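Local coordinates for protein Alpha/beta hydrolase (Pseudomonas aeruginosa PAO1, PDB 4R1D) that is probably a lipolytic toxin of the H2 type VI secretion system, held in check by binding of its partner Tli4, at residues His279-Tyr291 and Asp497-Ala509. Numbering follows the deposited sequence.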
loop_
_atom_site.group_PDB
_atom_site.type_symbol
_atom_site.label_atom_id
_atom_site.label_comp_id
_atom_site.label_asym_id
_atom_site.label_seq_id
_atom_site.Cartn_x
_atom_site.Cartn_y
_atom_site.Cartn_z
ATOM N N HIS A 279 -13.311 13.332 -8.739
ATOM C CA HIS A 279 -12.090 13.264 -7.936
ATOM C C HIS A 279 -12.254 14.062 -6.650
ATOM O O HIS A 279 -12.645 15.241 -6.681
ATOM C CB HIS A 279 -10.904 13.908 -8.667
ATOM C CG HIS A 279 -10.433 13.181 -9.888
ATOM N ND1 HIS A 279 -10.192 11.823 -9.917
ATOM C CD2 HIS A 279 -10.055 13.657 -11.100
ATOM C CE1 HIS A 279 -9.737 11.486 -11.114
ATOM N NE2 HIS A 279 -9.642 12.580 -11.849
ATOM N N GLY A 280 -11.899 13.440 -5.531
ATOM C CA GLY A 280 -11.795 14.127 -4.253
ATOM C C GLY A 280 -10.350 14.145 -3.779
ATOM O O GLY A 280 -9.657 13.126 -3.817
ATOM N N VAL A 281 -9.899 15.317 -3.348
ATOM C CA VAL A 281 -8.551 15.527 -2.814
ATOM C C VAL A 281 -7.411 14.814 -3.539
ATOM O O VAL A 281 -6.530 14.231 -2.896
ATOM C CB VAL A 281 -8.458 15.256 -1.283
ATOM C CG1 VAL A 281 -9.446 16.132 -0.533
ATOM C CG2 VAL A 281 -8.663 13.748 -0.947
ATOM N N GLN A 282 -7.403 14.893 -4.866
ATOM C CA GLN A 282 -6.352 14.258 -5.647
ATOM C C GLN A 282 -5.068 15.062 -5.530
ATOM O O GLN A 282 -5.081 16.263 -5.743
ATOM C CB GLN A 282 -6.725 14.170 -7.127
ATOM C CG GLN A 282 -5.684 13.388 -7.924
ATOM C CD GLN A 282 -5.957 13.316 -9.417
ATOM O OE1 GLN A 282 -7.118 13.361 -9.880
ATOM N NE2 GLN A 282 -4.882 13.198 -10.187
ATOM N N PRO A 283 -3.963 14.399 -5.197
ATOM C CA PRO A 283 -2.652 15.051 -5.308
ATOM C C PRO A 283 -2.183 14.906 -6.765
ATOM O O PRO A 283 -1.321 14.072 -7.084
ATOM C CB PRO A 283 -1.782 14.221 -4.368
ATOM C CG PRO A 283 -2.366 12.831 -4.457
ATOM C CD PRO A 283 -3.867 13.029 -4.659
ATOM N N ALA A 284 -2.767 15.730 -7.635
ATOM C CA ALA A 284 -2.686 15.564 -9.082
ATOM C C ALA A 284 -1.249 15.636 -9.552
ATOM O O ALA A 284 -0.857 14.939 -10.499
ATOM C CB ALA A 284 -3.539 16.640 -9.791
ATOM N N THR A 285 -0.463 16.468 -8.877
ATOM C CA THR A 285 0.941 16.618 -9.228
ATOM C C THR A 285 1.831 16.189 -8.062
ATOM O O THR A 285 3.025 16.470 -8.047
ATOM C CB THR A 285 1.263 18.069 -9.631
ATOM O OG1 THR A 285 0.865 18.960 -8.573
ATOM C CG2 THR A 285 0.539 18.436 -10.926
ATOM N N GLY A 286 1.248 15.502 -7.079
ATOM C CA GLY A 286 2.053 14.995 -5.980
ATOM C C GLY A 286 1.945 15.814 -4.708
ATOM O O GLY A 286 1.034 16.629 -4.575
ATOM N N SER A 287 2.862 15.584 -3.769
ATOM C CA SER A 287 2.797 16.222 -2.453
ATOM C C SER A 287 4.160 16.279 -1.779
ATOM O O SER A 287 4.804 15.250 -1.574
ATOM C CB SER A 287 1.845 15.456 -1.531
ATOM O OG SER A 287 1.845 16.028 -0.238
ATOM N N SER A 288 4.584 17.482 -1.401
ATOM C CA SER A 288 5.828 17.655 -0.657
ATOM C C SER A 288 5.832 16.914 0.696
ATOM O O SER A 288 6.882 16.734 1.314
ATOM C CB SER A 288 6.115 19.154 -0.453
ATOM O OG SER A 288 4.992 19.793 0.124
ATOM N N THR A 289 4.664 16.495 1.180
ATOM C CA THR A 289 4.661 15.769 2.446
ATOM C C THR A 289 5.523 14.511 2.395
ATOM O O THR A 289 6.056 14.102 3.417
ATOM C CB THR A 289 3.239 15.392 2.949
ATOM O OG1 THR A 289 2.637 14.444 2.047
ATOM C CG2 THR A 289 2.363 16.634 3.098
ATOM N N ILE A 290 5.678 13.903 1.222
ATOM C CA ILE A 290 6.468 12.666 1.137
ATOM C C ILE A 290 7.904 12.915 1.577
ATOM O O ILE A 290 8.546 12.046 2.170
ATOM C CB ILE A 290 6.436 12.015 -0.281
ATOM C CG1 ILE A 290 7.046 10.608 -0.234
ATOM C CG2 ILE A 290 7.181 12.866 -1.295
ATOM C CD1 ILE A 290 7.136 9.945 -1.601
ATOM N N TYR A 291 8.408 14.117 1.307
ATOM C CA TYR A 291 9.749 14.460 1.764
ATOM C C TYR A 291 9.789 14.546 3.288
ATOM O O TYR A 291 10.682 14.012 3.918
ATOM C CB TYR A 291 10.201 15.775 1.128
ATOM C CG TYR A 291 11.629 16.149 1.432
ATOM C CD1 TYR A 291 11.962 16.729 2.651
ATOM C CD2 TYR A 291 12.633 15.963 0.492
ATOM C CE1 TYR A 291 13.250 17.085 2.937
ATOM C CE2 TYR A 291 13.947 16.325 0.773
ATOM C CZ TYR A 291 14.238 16.897 1.995
ATOM O OH TYR A 291 15.531 17.256 2.312
ATOM N N ASP A 497 -4.810 20.349 2.655
ATOM C CA ASP A 497 -5.721 19.557 3.474
ATOM C C ASP A 497 -4.961 18.678 4.467
ATOM O O ASP A 497 -5.509 17.706 4.970
ATOM C CB ASP A 497 -6.646 18.709 2.585
ATOM C CG ASP A 497 -5.903 17.597 1.857
ATOM O OD1 ASP A 497 -4.712 17.399 2.154
ATOM O OD2 ASP A 497 -6.510 16.910 1.003
ATOM N N GLU A 498 -3.705 19.049 4.739
ATOM C CA GLU A 498 -2.793 18.345 5.648
ATOM C C GLU A 498 -1.857 17.422 4.881
ATOM O O GLU A 498 -0.687 17.285 5.230
ATOM C CB GLU A 498 -3.516 17.555 6.748
ATOM C CG GLU A 498 -4.499 18.374 7.558
ATOM C CD GLU A 498 -4.101 18.523 9.002
ATOM O OE1 GLU A 498 -3.598 17.536 9.592
ATOM O OE2 GLU A 498 -4.305 19.633 9.541
ATOM N N THR A 499 -2.377 16.800 3.829
ATOM C CA THR A 499 -1.577 15.865 3.040
ATOM C C THR A 499 -1.283 16.362 1.629
ATOM O O THR A 499 -0.192 16.134 1.113
ATOM C CB THR A 499 -2.245 14.485 2.964
ATOM O OG1 THR A 499 -2.091 13.829 4.221
ATOM C CG2 THR A 499 -1.591 13.634 1.872
ATOM N N VAL A 500 -2.254 17.038 1.018
ATOM C CA VAL A 500 -2.100 17.580 -0.332
ATOM C C VAL A 500 -2.057 19.114 -0.281
ATOM O O VAL A 500 -3.051 19.749 0.035
ATOM C CB VAL A 500 -3.272 17.125 -1.233
ATOM C CG1 VAL A 500 -3.191 17.745 -2.644
ATOM C CG2 VAL A 500 -3.300 15.584 -1.321
ATOM N N PRO A 501 -0.893 19.707 -0.582
ATOM C CA PRO A 501 -0.836 21.179 -0.616
ATOM C C PRO A 501 -1.758 21.694 -1.703
ATOM O O PRO A 501 -1.958 21.028 -2.711
ATOM C CB PRO A 501 0.616 21.465 -0.997
ATOM C CG PRO A 501 1.367 20.274 -0.454
ATOM C CD PRO A 501 0.443 19.097 -0.698
ATOM N N THR A 502 -2.312 22.881 -1.508
ATOM C CA THR A 502 -3.160 23.478 -2.520
ATOM C C THR A 502 -2.460 23.512 -3.897
ATOM O O THR A 502 -3.109 23.359 -4.931
ATOM C CB THR A 502 -3.614 24.886 -2.062
ATOM O OG1 THR A 502 -4.195 24.784 -0.752
ATOM C CG2 THR A 502 -4.644 25.466 -3.017
ATOM N N ASP A 503 -1.137 23.704 -3.904
ATOM C CA ASP A 503 -0.344 23.637 -5.135
ATOM C C ASP A 503 -0.830 22.510 -6.041
ATOM O O ASP A 503 -1.033 22.692 -7.235
ATOM C CB ASP A 503 1.132 23.344 -4.815
ATOM C CG ASP A 503 1.849 24.522 -4.190
ATOM O OD1 ASP A 503 1.594 25.663 -4.622
ATOM O OD2 ASP A 503 2.677 24.297 -3.274
ATOM N N SER A 504 -0.989 21.337 -5.441
ATOM C CA SER A 504 -1.312 20.099 -6.155
ATOM C C SER A 504 -2.833 19.921 -6.257
ATOM O O SER A 504 -3.357 19.504 -7.288
ATOM C CB SER A 504 -0.656 18.918 -5.406
ATOM O OG SER A 504 -1.007 17.645 -5.961
ATOM N N GLY A 505 -3.547 20.242 -5.188
ATOM C CA GLY A 505 -4.997 20.133 -5.216
ATOM C C GLY A 505 -5.663 20.947 -6.323
ATOM O O GLY A 505 -6.678 20.538 -6.883
ATOM N N GLN A 506 -5.095 22.106 -6.644
ATOM C CA GLN A 506 -5.695 22.970 -7.654
ATOM C C GLN A 506 -5.171 22.695 -9.072
ATOM O O GLN A 506 -5.569 23.370 -10.016
ATOM C CB GLN A 506 -5.508 24.450 -7.286
ATOM C CG GLN A 506 -4.086 24.937 -7.524
ATOM C CD GLN A 506 -3.886 26.395 -7.133
ATOM O OE1 GLN A 506 -4.816 27.069 -6.696
ATOM N NE2 GLN A 506 -2.666 26.879 -7.290
ATOM N N ALA A 507 -4.294 21.702 -9.236
ATOM C CA ALA A 507 -3.749 21.427 -10.570
ATOM C C ALA A 507 -4.823 21.070 -11.602
ATOM O O ALA A 507 -4.759 21.521 -12.752
ATOM C CB ALA A 507 -2.649 20.357 -10.520
ATOM N N PRO A 508 -5.814 20.246 -11.209
ATOM C CA PRO A 508 -6.877 19.926 -12.167
ATOM C C PRO A 508 -7.618 21.182 -12.650
ATOM O O PRO A 508 -7.908 21.295 -13.839
ATOM C CB PRO A 508 -7.799 19.005 -11.363
ATOM C CG PRO A 508 -6.847 18.298 -10.392
ATOM C CD PRO A 508 -5.895 19.417 -9.986
ATOM N N ALA A 509 -7.909 22.114 -11.750
ATOM C CA ALA A 509 -8.556 23.358 -12.160
ATOM C C ALA A 509 -7.667 24.090 -13.163
ATOM O O ALA A 509 -8.133 24.547 -14.202
ATOM C CB ALA A 509 -8.858 24.242 -10.958
HETATM O O HOH W 1 -7.183 17.766 -6.964
HETATM O O HOH W 2 0.840 21.609 -9.014
#
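S504 meets the turn P283-G286 with its hydroxyl. S504 OG gives its proton to G286 O at 2.7 Å, in the carbonyl plane and on a lone pair. S504 OG also accepts from T285 N at 3.2 Å. Two bonds thus fix the hydroxyl; chi1 of 175° swings OG away from its own backbone N and toward this type I turn. Farther along, S287 OG lies 2.4 Å from T499 O, so short that the exact length is doubtful. The same OG accepts from T289 N, a capping bond at the turn that leads into helix 289-296. Two waters bridge the segments: one joins Q282 O to G505 O, the other T285 OG1 to D503 O.

Residues 279-280 end strand 274-280 of the parallel sheet of an alpha/beta hydrolase, and the loop after them runs on to helix 289-296. V281 CG1 lies 3.4 Å from D497 OD2. That oxygen is hydrogen-bonded to H535 ND1, consistent with the Asp-His pair of a hydrolase triad. D497 OD1 takes the N-H of T499, an Asx turn, and that of V500, which makes an Asx motif; both hold the carboxylate.

Apolar packing flanks the S504 bonds. On one side P283 CB touches V500 CG2 at 3.7 Å. On the other A284 CB sits against P508 CD at 3.6 Å and A507 CB at 3.9 Å.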